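Local coordinates for protein 3,4-dihydroxy-2-butanone 4-phosphate synthase (Acinetobacter baumannii, PDB 6MNZ) that probably converts D-ribulose 5-phosphate to formate and 3,4-dihydroxy-2-butanone 4-phosphate, a step of riboflavin biosynthesis, with the help of magnesium or manganese, at residues Ile35-Val40 with Ala110-His115; Ile45-Thr50 with Glu183-Lys188; Ile95-Gly98 with Ala102-Ala105. All coordinates share one frame; numbering follows the deposited sequence.

Contact 1 of 3, residues Ile35-Val40 with Ala110-His115; sequences IAATHV and AAVAAH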
ATOM      1  N   ILE A  35       2.011 -30.110  11.020  1.00 39.33           N
ATOM      2  CA  ILE A  35       1.064 -31.211  11.130  1.00 45.63           C
ATOM      3  C   ILE A  35      -0.337 -30.667  10.897  1.00 36.63           C
ATOM      4  O   ILE A  35      -0.640 -29.517  11.227  1.00 39.82           O
ATOM      5  CB  ILE A  35       1.162 -31.910  12.505  1.00 39.28           C
ATOM      6  CG1 ILE A  35       0.189 -33.087  12.580  1.00 45.62           C
ATOM      7  CG2 ILE A  35       0.895 -30.917  13.633  1.00 44.62           C
ATOM      8  CD1 ILE A  35       0.377 -33.950  13.812  1.00 51.70           C
ATOM      9  N   ALA A  36      -1.201 -31.509  10.337  1.00 31.85           N
ATOM     10  CA  ALA A  36      -2.596 -31.134  10.155  1.00 35.60           C
ATOM     11  C   ALA A  36      -3.241 -30.864  11.506  1.00 46.20           C
ATOM     12  O   ALA A  36      -3.285 -31.747  12.370  1.00 59.91           O
ATOM     13  CB  ALA A  36      -3.352 -32.235   9.413  1.00 29.09           C
ATOM     14  N   ALA A  37      -3.728 -29.635  11.693  1.00 42.49           N
ATOM     15  CA  ALA A  37      -4.356 -29.266  12.955  1.00 37.41           C
ATOM     16  C   ALA A  37      -5.471 -30.230  13.331  1.00 38.87           C
ATOM     17  O   ALA A  37      -5.660 -30.530  14.515  1.00 55.66           O
ATOM     18  CB  ALA A  37      -4.899 -27.839  12.867  1.00 35.37           C
ATOM     19  N   THR A  38      -6.119 -30.837  12.336  1.00 37.67           N
ATOM     20  CA  THR A  38      -7.214 -31.755  12.619  1.00 55.11           C
ATOM     21  C   THR A  38      -6.716 -33.053  13.243  1.00 49.73           C
ATOM     22  O   THR A  38      -7.469 -33.718  13.963  1.00 57.07           O
ATOM     23  CB  THR A  38      -7.991 -32.048  11.336  1.00 62.33           C
ATOM     24  OG1 THR A  38      -8.317 -30.815  10.682  1.00 52.03           O
ATOM     25  CG2 THR A  38      -9.270 -32.811  11.642  1.00 77.33           C
ATOM     26  N   HIS A  39      -5.486 -33.461  12.934  1.00 46.01           N
ATOM     27  CA  HIS A  39      -4.925 -34.696  13.461  1.00 55.13           C
ATOM     28  C   HIS A  39      -3.962 -34.461  14.619  1.00 55.20           C
ATOM     29  O   HIS A  39      -3.295 -35.406  15.054  1.00 45.56           O
ATOM     30  CB  HIS A  39      -4.210 -35.468  12.350  1.00 52.74           C
ATOM     31  CG  HIS A  39      -5.130 -36.011  11.303  1.00 46.93           C
ATOM     32  ND1 HIS A  39      -5.996 -37.056  11.541  1.00 58.07           N
ATOM     33  CD2 HIS A  39      -5.304 -35.666  10.005  1.00 37.62           C
ATOM     34  CE1 HIS A  39      -6.699 -37.299  10.450  1.00 52.74           C
ATOM     35  NE2 HIS A  39      -6.295 -36.473   9.501  1.00 49.07           N
ATOM     36  N   VAL A  40      -3.897 -33.239  15.151  1.00 49.81           N
ATOM     37  CA  VAL A  40      -2.914 -32.931  16.183  1.00 48.64           C
ATOM     38  C   VAL A  40      -3.343 -33.558  17.503  1.00 46.22           C
ATOM     39  O   VAL A  40      -4.515 -33.485  17.897  1.00 59.08           O
ATOM     40  CB  VAL A  40      -2.729 -31.411  16.322  1.00 37.11           C
ATOM     41  CG1 VAL A  40      -3.907 -30.786  17.049  1.00 36.60           C
ATOM     42  CG2 VAL A  40      -1.423 -31.105  17.046  1.00 39.48           C
ATOM     43  N   ALA A 110     -10.692 -27.264  19.212  1.00 55.07           N
ATOM     44  CA  ALA A 110     -11.863 -26.398  19.264  1.00 45.87           C
ATOM     45  C   ALA A 110     -11.869 -25.416  18.103  1.00 39.50           C
ATOM     46  O   ALA A 110     -12.915 -25.177  17.486  1.00 42.53           O
ATOM     47  CB  ALA A 110     -11.904 -25.651  20.597  1.00 32.87           C
ATOM     48  N   ALA A 111     -10.697 -24.891  17.740  1.00 37.66           N
ATOM     49  CA  ALA A 111     -10.632 -23.910  16.665  1.00 41.39           C
ATOM     50  C   ALA A 111     -10.951 -24.544  15.317  1.00 40.12           C
ATOM     51  O   ALA A 111     -11.717 -23.978  14.527  1.00 40.22           O
ATOM     52  CB  ALA A 111      -9.250 -23.257  16.636  1.00 46.27           C
ATOM     53  N   VAL A 112     -10.467 -25.767  15.083  1.00 39.33           N
ATOM     54  CA  VAL A 112     -10.551 -26.389  13.768  1.00 35.64           C
ATOM     55  C   VAL A 112     -11.642 -27.445  13.691  1.00 34.72           C
ATOM     56  O   VAL A 112     -11.723 -28.164  12.686  1.00 41.45           O
ATOM     57  CB  VAL A 112      -9.196 -27.004  13.358  1.00 28.38           C
ATOM     58  CG1 VAL A 112      -8.091 -25.965  13.458  1.00 37.85           C
ATOM     59  CG2 VAL A 112      -8.880 -28.221  14.216  1.00 47.58           C
ATOM     60  N   ALA A 113     -12.420 -27.626  14.755  1.00 41.24           N
ATOM     61  CA  ALA A 113     -13.661 -28.381  14.653  1.00 40.23           C
ATOM     62  C   ALA A 113     -14.510 -27.862  13.500  1.00 36.34           C
ATOM     63  O   ALA A 113     -14.477 -26.674  13.169  1.00 32.29           O
ATOM     64  CB  ALA A 113     -14.439 -28.291  15.966  1.00 44.48           C
ATOM     65  N   ALA A 114     -15.212 -28.783  12.836  1.00 46.37           N
ATOM     66  CA  ALA A 114     -15.841 -28.462  11.558  1.00 44.58           C
ATOM     67  C   ALA A 114     -16.764 -27.256  11.687  1.00 44.71           C
ATOM     68  O   ALA A 114     -16.604 -26.258  10.973  1.00 44.09           O
ATOM     69  CB  ALA A 114     -16.612 -29.676  11.039  1.00 61.13           C
ATOM     70  N   HIS A 115     -17.703 -27.306  12.629  1.00 47.10           N
ATOM     71  CA  HIS A 115     -18.731 -26.282  12.782  1.00 45.26           C
ATOM     72  C   HIS A 115     -18.472 -25.415  14.013  1.00 41.23           C
ATOM     73  O   HIS A 115     -19.398 -25.031  14.730  1.00 43.68           O
ATOM     74  CB  HIS A 115     -20.117 -26.918  12.856  1.00 40.47           C
ATOM     75  CG  HIS A 115     -20.455 -27.771  11.671  1.00 54.15           C
ATOM     76  ND1 HIS A 115     -20.771 -27.241  10.439  1.00 58.44           N
ATOM     77  CD2 HIS A 115     -20.485 -29.116  11.523  1.00 66.73           C
ATOM     78  CE1 HIS A 115     -20.961 -28.224   9.576  1.00 52.93           C
ATOM     79  NE2 HIS A 115     -20.784 -29.371  10.206  1.00 66.51           N
TER
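T38 and V112 bring the two backbones nearest, with their CA atoms 6.4 Å apart, where a 3-10 turn meets the last residue of a helix. The turn spans A37 to H39 and directly follows strand 31-36. It is closed by the backbone bond from H39 N to A36 O, 2.8 Å long. On the other side, V112 ends helix 101-112, and A113 is the first residue to leave helical angles.

The contact is apolar and small. V112 carries it with both methyl groups. V112 CG1 faces the methyl of A37, at 3.7 Å from A37 CB. V112 CG2 lies over the backbone of the turn instead, 4.0 Å from A37 O and 4.2 Å from T38 CA. The first torsion of V112 (chi1 -54°) sets this division: CG1 stands anti to the carbonyl carbon, and CG2 sits between the backbone N and that carbon. The two methyls thus meet neighbouring parts of the turn, CG1 the A37 methyl and CG2 the backbone between A37 and T38. T38 meets V112 CG2 through its CA, and T38 OG1 is only loosely near V112 CG2 at 4.4 Å.

In the fold, this is where helix 101-112 packs against the mixed six-stranded sheet of the DHBP synthase region. A37 also has a backbone hydrogen bond with A159, just before strand 160-164. L58 of strand 57-60 and A159 touch both A37 and V112, and I108, one helical turn before V112, also packs on A37, so the pair is part of a larger buried apolar cluster. Beyond the helix the chain is tied down by a polar bond, in which A113 O accepts from R64 NH1.

Contact 2 of 3, residues Ile45-Thr50 with Glu183-Lys188; sequences INFMIT and EKHGLK. With SO4 (sulfate ion), chain F.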
ATOM      1  N   ILE A  45       2.027 -31.960  20.169  1.00 42.68           N
ATOM      2  CA  ILE A  45       2.453 -30.682  20.731  1.00 32.03           C
ATOM      3  C   ILE A  45       3.689 -30.871  21.600  1.00 33.16           C
ATOM      4  O   ILE A  45       4.614 -30.051  21.577  1.00 30.01           O
ATOM      5  CB  ILE A  45       1.302 -30.035  21.525  1.00 30.21           C
ATOM      6  CG1 ILE A  45       0.043 -29.923  20.662  1.00 27.87           C
ATOM      7  CG2 ILE A  45       1.716 -28.663  22.038  1.00 33.52           C
ATOM      8  CD1 ILE A  45       0.246 -29.173  19.360  1.00 34.21           C
ATOM      9  N   ASN A  46       3.747 -31.977  22.346  1.00 41.34           N
ATOM     10  CA  ASN A  46       4.873 -32.197  23.247  1.00 36.12           C
ATOM     11  C   ASN A  46       6.164 -32.427  22.473  1.00 30.45           C
ATOM     12  O   ASN A  46       7.230 -31.951  22.878  1.00 27.23           O
ATOM     13  CB  ASN A  46       4.588 -33.380  24.169  1.00 34.33           C
ATOM     14  CG  ASN A  46       5.698 -33.611  25.176  1.00 48.56           C
ATOM     15  OD1 ASN A  46       6.274 -34.697  25.242  1.00 70.35           O
ATOM     16  ND2 ASN A  46       6.015 -32.584  25.957  1.00 51.52           N
ATOM     17  N   PHE A  47       6.098 -33.188  21.377  1.00 38.47           N
ATOM     18  CA  PHE A  47       7.262 -33.327  20.510  1.00 33.59           C
ATOM     19  C   PHE A  47       7.713 -31.975  19.977  1.00 33.83           C
ATOM     20  O   PHE A  47       8.916 -31.702  19.891  1.00 48.27           O
ATOM     21  CB  PHE A  47       6.949 -34.276  19.354  1.00 35.53           C
ATOM     22  CG  PHE A  47       8.102 -34.486  18.417  1.00 37.38           C
ATOM     23  CD1 PHE A  47       8.229 -33.719  17.272  1.00 41.13           C
ATOM     24  CD2 PHE A  47       9.064 -35.443  18.684  1.00 29.50           C
ATOM     25  CE1 PHE A  47       9.337 -33.844  16.458  1.00 44.72           C
ATOM     26  CE2 PHE A  47      10.180 -35.562  17.883  1.00 30.82           C
ATOM     27  CZ  PHE A  47      10.293 -34.794  16.742  1.00 32.29           C
ATOM     28  N   MET A  48       6.763 -31.078  19.707  1.00 31.34           N
ATOM     29  CA  MET A  48       7.111 -29.780  19.140  1.00 27.36           C
ATOM     30  C   MET A  48       7.866 -28.926  20.151  1.00 30.43           C
ATOM     31  O   MET A  48       8.971 -28.450  19.873  1.00 28.12           O
ATOM     32  CB  MET A  48       5.847 -29.066  18.665  1.00 30.72           C
ATOM     33  CG  MET A  48       5.309 -29.592  17.348  1.00 28.53           C
ATOM     34  SD  MET A  48       4.016 -28.546  16.666  1.00 37.40           S
ATOM     35  CE  MET A  48       4.160 -28.918  14.920  1.00 27.52           C
ATOM     36  N   ILE A  49       7.317 -28.780  21.359  1.00 37.97           N
ATOM     37  CA  ILE A  49       7.956 -27.948  22.370  1.00 39.32           C
ATOM     38  C   ILE A  49       9.254 -28.546  22.890  1.00 36.70           C
ATOM     39  O   ILE A  49       9.948 -27.898  23.680  1.00 37.75           O
ATOM     40  CB  ILE A  49       7.006 -27.697  23.560  1.00 37.42           C
ATOM     41  CG1 ILE A  49       6.782 -28.989  24.351  1.00 41.55           C
ATOM     42  CG2 ILE A  49       5.681 -27.132  23.071  1.00 32.72           C
ATOM     43  CD1 ILE A  49       5.857 -28.831  25.542  1.00 34.64           C
ATOM     44  N   THR A  50       9.529 -29.812  22.574  1.00 40.45           N
ATOM     45  CA  THR A  50      10.696 -30.513  23.097  1.00 41.28           C
ATOM     46  C   THR A  50      11.865 -30.499  22.120  1.00 33.98           C
ATOM     47  O   THR A  50      12.996 -30.199  22.513  1.00 35.07           O
ATOM     48  CB  THR A  50      10.331 -31.963  23.440  1.00 38.84           C
ATOM     49  OG1 THR A  50       9.167 -31.984  24.277  1.00 45.49           O
ATOM     50  CG2 THR A  50      11.481 -32.648  24.163  1.00 33.41           C
ATOM     51  N   GLU A 183      15.947 -36.708   9.328  1.00 48.28           N
ATOM     52  CA  GLU A 183      16.221 -38.138   9.245  1.00 61.30           C
ATOM     53  C   GLU A 183      16.387 -38.769  10.621  1.00 54.00           C
ATOM     54  O   GLU A 183      16.191 -39.981  10.767  1.00 53.80           O
ATOM     55  CB  GLU A 183      17.475 -38.384   8.407  1.00 63.65           C
ATOM     56  CG  GLU A 183      17.602 -39.807   7.884  1.00 71.83           C
ATOM     57  CD  GLU A 183      18.593 -40.635   8.678  1.00 87.11           C
ATOM     58  OE1 GLU A 183      19.718 -40.148   8.919  1.00 92.12           O
ATOM     59  OE2 GLU A 183      18.294 -41.815   8.956  1.00 90.22           O
ATOM     60  N   LYS A 184      16.840 -37.994  11.610  1.00 47.18           N
ATOM     61  CA  LYS A 184      16.972 -38.520  12.963  1.00 46.69           C
ATOM     62  C   LYS A 184      15.626 -38.956  13.526  1.00 56.64           C
ATOM     63  O   LYS A 184      15.568 -39.873  14.352  1.00 55.69           O
ATOM     64  CB  LYS A 184      17.614 -37.470  13.870  1.00 46.75           C
ATOM     65  CG  LYS A 184      17.812 -37.919  15.310  1.00 48.18           C
ATOM     66  CD  LYS A 184      18.586 -36.880  16.112  1.00 66.33           C
ATOM     67  CE  LYS A 184      18.844 -37.352  17.537  1.00 73.40           C
ATOM     68  NZ  LYS A 184      19.425 -36.276  18.388  1.00 65.75           N
ATOM     69  N   HIS A 185      14.544 -38.284  13.130  1.00 51.50           N
ATOM     70  CA  HIS A 185      13.218 -38.542  13.678  1.00 46.41           C
ATOM     71  C   HIS A 185      12.251 -39.097  12.638  1.00 50.41           C
ATOM     72  O   HIS A 185      11.054 -39.220  12.924  1.00 51.45           O
ATOM     73  CB  HIS A 185      12.646 -37.262  14.291  1.00 48.44           C
ATOM     74  CG  HIS A 185      13.466 -36.713  15.417  1.00 45.24           C
ATOM     75  ND1 HIS A 185      13.129 -36.898  16.741  1.00 40.35           N
ATOM     76  CD2 HIS A 185      14.567 -35.924  15.417  1.00 40.57           C
ATOM     77  CE1 HIS A 185      14.020 -36.295  17.508  1.00 46.80           C
ATOM     78  NE2 HIS A 185      14.884 -35.670  16.729  1.00 38.19           N
ATOM     79  N   GLY A 186      12.739 -39.468  11.457  1.00 41.38           N
ATOM     80  CA  GLY A 186      11.923 -40.201  10.511  1.00 38.74           C
ATOM     81  C   GLY A 186      10.909 -39.360   9.774  1.00 42.63           C
ATOM     82  O   GLY A 186       9.849 -39.869   9.395  1.00 49.21           O
ATOM     83  N   LEU A 187      11.164 -38.063   9.639  1.00 47.18           N
ATOM     84  CA  LEU A 187      10.235 -37.127   9.024  1.00 44.88           C
ATOM     85  C   LEU A 187      10.747 -36.712   7.651  1.00 41.28           C
ATOM     86  O   LEU A 187      11.951 -36.536   7.450  1.00 50.26           O
ATOM     87  CB  LEU A 187      10.044 -35.888   9.900  1.00 41.66           C
ATOM     88  CG  LEU A 187       9.654 -36.159  11.353  1.00 42.62           C
ATOM     89  CD1 LEU A 187       9.654 -34.865  12.151  1.00 41.21           C
ATOM     90  CD2 LEU A 187       8.297 -36.844  11.429  1.00 44.80           C
ATOM     91  N   LYS A 188       9.817 -36.461   6.737  1.00 36.46           N
ATOM     92  CA  LYS A 188      10.183 -35.881   5.454  1.00 45.70           C
ATOM     93  C   LYS A 188      10.215 -34.358   5.552  1.00 42.15           C
ATOM     94  O   LYS A 188       9.556 -33.747   6.397  1.00 41.12           O
ATOM     95  CB  LYS A 188       9.202 -36.302   4.359  1.00 40.07           C
ATOM     96  CG  LYS A 188       9.306 -37.761   3.942  1.00 49.67           C
ATOM     97  CD  LYS A 188       8.326 -38.622   4.719  1.00 62.29           C
ATOM     98  CE  LYS A 188       8.129 -39.980   4.068  1.00 67.21           C
ATOM     99  NZ  LYS A 188       7.388 -40.909   4.967  1.00 68.77           N
TER
HETATM  100  S   SO4 F 404      17.253 -32.979  19.579  1.00 93.45           S
HETATM  101  O1  SO4 F 404      16.215 -33.108  20.597  1.00 71.76           O
HETATM  102  O2  SO4 F 404      16.731 -33.430  18.290  1.00 65.59           O
HETATM  103  O3  SO4 F 404      17.669 -31.581  19.485  1.00 53.94           O
HETATM  104  O4  SO4 F 404      18.400 -33.802  19.955  1.00 72.22           O
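F47 and H185 form an offset edge-to-face aromatic pair beside a surface sulfate site in the alpha/beta fold of the DHBP synthase region. F47 comes from helix 42-52. H185 is the first residue past the helical angles of helix 175-184. The edge of the phenyl ring points at the imidazole face, with centroids 5.2 Å apart and planes at 74°. The closest atoms are F47 CE2 and H185 ND1, at 3.4 Å, and ND1 lies near the phenyl plane. F47 reaches this far because its CG is anti to the backbone N (chi1 -179°), which sends the ring out from the helix. On the CE1 side the ring meets L187, whose CD1 is 4.4 Å from F47 CE1. L33 of strand 31-36 touches both F47 and L187. The ring of H51 also meets the rings of F47 and H185, and its ND1 is hydrogen-bonded to the sulfate.

The sulfate probably comes from the crystallisation liquor. K184 stretches out an extended chain to it, with NZ 3.1 Å from O4. H185 donates from NE2 to sulfate O2 at 3.3 Å, with an N-H...O angle of 157° and the oxygen near the imidazole plane.

Contact 3 of 3, residues Ile95-Gly98 with Ala102-Ala105; sequences ITTG and AERA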
ATOM      1  N   ILE A  95     -10.097 -26.116  29.618  1.00 40.01           N
ATOM      2  CA  ILE A  95      -8.714 -25.790  29.933  1.00 39.76           C
ATOM      3  C   ILE A  95      -8.663 -25.212  31.338  1.00 32.09           C
ATOM      4  O   ILE A  95      -9.613 -24.571  31.798  1.00 44.15           O
ATOM      5  CB  ILE A  95      -8.117 -24.802  28.911  1.00 43.54           C
ATOM      6  CG1 ILE A  95      -8.725 -23.412  29.104  1.00 47.52           C
ATOM      7  CG2 ILE A  95      -8.360 -25.307  27.492  1.00 41.04           C
ATOM      8  CD1 ILE A  95      -8.306 -22.409  28.056  1.00 54.63           C
ATOM      9  N   THR A  96      -7.573 -25.496  32.051  1.00 35.15           N
ATOM     10  CA  THR A  96      -7.269 -24.771  33.278  1.00 40.53           C
ATOM     11  C   THR A  96      -6.306 -23.616  33.032  1.00 41.36           C
ATOM     12  O   THR A  96      -6.697 -22.446  33.106  1.00 43.15           O
ATOM     13  CB  THR A  96      -6.670 -25.721  34.321  1.00 46.27           C
ATOM     14  OG1 THR A  96      -5.732 -26.599  33.686  1.00 30.68           O
ATOM     15  CG2 THR A  96      -7.759 -26.540  34.993  1.00 51.74           C
ATOM     16  N   THR A  97      -5.085 -23.931  32.609  1.00 34.38           N
ATOM     17  CA  THR A  97      -4.100 -22.924  32.249  1.00 35.44           C
ATOM     18  C   THR A  97      -3.875 -22.824  30.750  1.00 43.27           C
ATOM     19  O   THR A  97      -3.553 -21.741  30.256  1.00 41.10           O
ATOM     20  CB  THR A  97      -2.758 -23.223  32.932  1.00 43.52           C
ATOM     21  OG1 THR A  97      -2.130 -24.343  32.297  1.00 40.15           O
ATOM     22  CG2 THR A  97      -2.967 -23.529  34.410  1.00 41.41           C
ATOM     23  N   GLY A  98      -3.985 -23.935  30.028  1.00 47.82           N
ATOM     24  CA  GLY A  98      -3.876 -23.926  28.589  1.00 37.62           C
ATOM     25  C   GLY A  98      -2.471 -24.060  28.050  1.00 37.00           C
ATOM     26  O   GLY A  98      -2.296 -24.070  26.825  1.00 30.87           O
ATOM     27  N   ALA A 102      -1.491 -31.412  26.294  1.00 34.02           N
ATOM     28  CA  ALA A 102      -2.856 -31.819  25.982  1.00 31.02           C
ATOM     29  C   ALA A 102      -3.763 -30.607  25.807  1.00 40.30           C
ATOM     30  O   ALA A 102      -4.650 -30.606  24.945  1.00 28.50           O
ATOM     31  CB  ALA A 102      -3.392 -32.737  27.081  1.00 28.86           C
ATOM     32  N   GLU A 103      -3.686 -29.656  26.741  1.00 47.25           N
ATOM     33  CA  GLU A 103      -4.626 -28.540  26.737  1.00 39.18           C
ATOM     34  C   GLU A 103      -4.441 -27.667  25.501  1.00 34.54           C
ATOM     35  O   GLU A 103      -5.420 -27.324  24.827  1.00 45.16           O
ATOM     36  CB  GLU A 103      -4.457 -27.709  28.008  1.00 37.37           C
ATOM     37  CG  GLU A 103      -5.027 -28.368  29.256  1.00 41.11           C
ATOM     38  CD  GLU A 103      -5.166 -27.405  30.426  1.00 34.98           C
ATOM     39  OE1 GLU A 103      -5.224 -27.883  31.580  1.00 33.82           O
ATOM     40  OE2 GLU A 103      -5.411 -26.203  30.186  1.00 42.45           O
ATOM     41  N   ARG A 104      -3.191 -27.423  25.106  1.00 32.11           N
ATOM     42  CA  ARG A 104      -2.933 -26.743  23.843  1.00 41.87           C
ATOM     43  C   ARG A 104      -3.521 -27.521  22.673  1.00 40.30           C
ATOM     44  O   ARG A 104      -4.261 -26.967  21.852  1.00 46.59           O
ATOM     45  CB  ARG A 104      -1.430 -26.548  23.656  1.00 30.07           C
ATOM     46  CG  ARG A 104      -0.886 -25.283  24.292  1.00 33.19           C
ATOM     47  CD  ARG A 104       0.565 -25.057  23.914  1.00 23.10           C
ATOM     48  NE  ARG A 104       1.455 -25.176  25.063  1.00 36.33           N
ATOM     49  CZ  ARG A 104       2.779 -25.141  24.986  1.00 29.71           C
ATOM     50  NH1 ARG A 104       3.368 -24.954  23.814  1.00 32.37           N
ATOM     51  NH2 ARG A 104       3.513 -25.277  26.082  1.00 41.66           N
ATOM     52  N   ALA A 105      -3.183 -28.808  22.570  1.00 36.31           N
ATOM     53  CA  ALA A 105      -3.820 -29.671  21.582  1.00 31.59           C
ATOM     54  C   ALA A 105      -5.336 -29.538  21.636  1.00 37.41           C
ATOM     55  O   ALA A 105      -5.982 -29.252  20.622  1.00 45.20           O
ATOM     56  CB  ALA A 105      -3.396 -31.123  21.808  1.00 34.64           C
TER
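E103 grips the loop 95-98 with its carboxylate, tying the chain that enters helix 101-112 in the alpha/beta fold of the DHBP synthase region back onto the first turn of that helix. The hydrogen bonds are the main part of the contact. E103 OE2 accepts from two backbone amides, T96 N at 2.9 Å and G98 N at 2.7 Å. They reach OE2 from opposite faces of the carboxylate plane. T96 N comes in on the syn side, 34° out of the plane, and G98 N from above it, 44° out. E103 OE1 takes the hydroxyl of T96 on its syn lone pair, with T96 OG1 and E103 OE1 2.5 Å apart. T96 N also has a weak bond to OE1. The carboxylate is therefore fixed in rotation by bonds at both oxygens. The amides around it, together with the nearby helix start, would probably favour its ionised form.

Van der Waals contacts lie beside these bonds. The E103 chain runs extended from the helix to the loop. I95 CB packs beside E103 OE2. Close to the helix, E103 CB packs on G98 CA at 3.9 Å. G98 has a positive phi of 87°, a conformation that suits glycine.

R104 adds its aliphatic part, with CG packed beside G98 O. Further out, R104 NH2 donates a hydrogen bond to I99 O.

How the contacts relate
All three contacts lie in the DHBP synthase region, on the same chain. Contacts 1 and 2 have centres about 19 Å apart, contacts 1 and 3 about 15 Å, and contacts 2 and 3 about 20 Å. Contacts 1 and 2 cross along the chain, while contact 3 is nested inside the loops closed by both. Contacts 1 and 3 use opposite ends of helix 101-112. Helix 42-52, which follows strand 31-36, links the set: V40 CG2 of contact 1 meets I45 CD1 of contact 2 at 3.4 Å, and I45 also packs on A105 of contact 3. Contact 2 ties helix 42-52 to the end of helix 175-184.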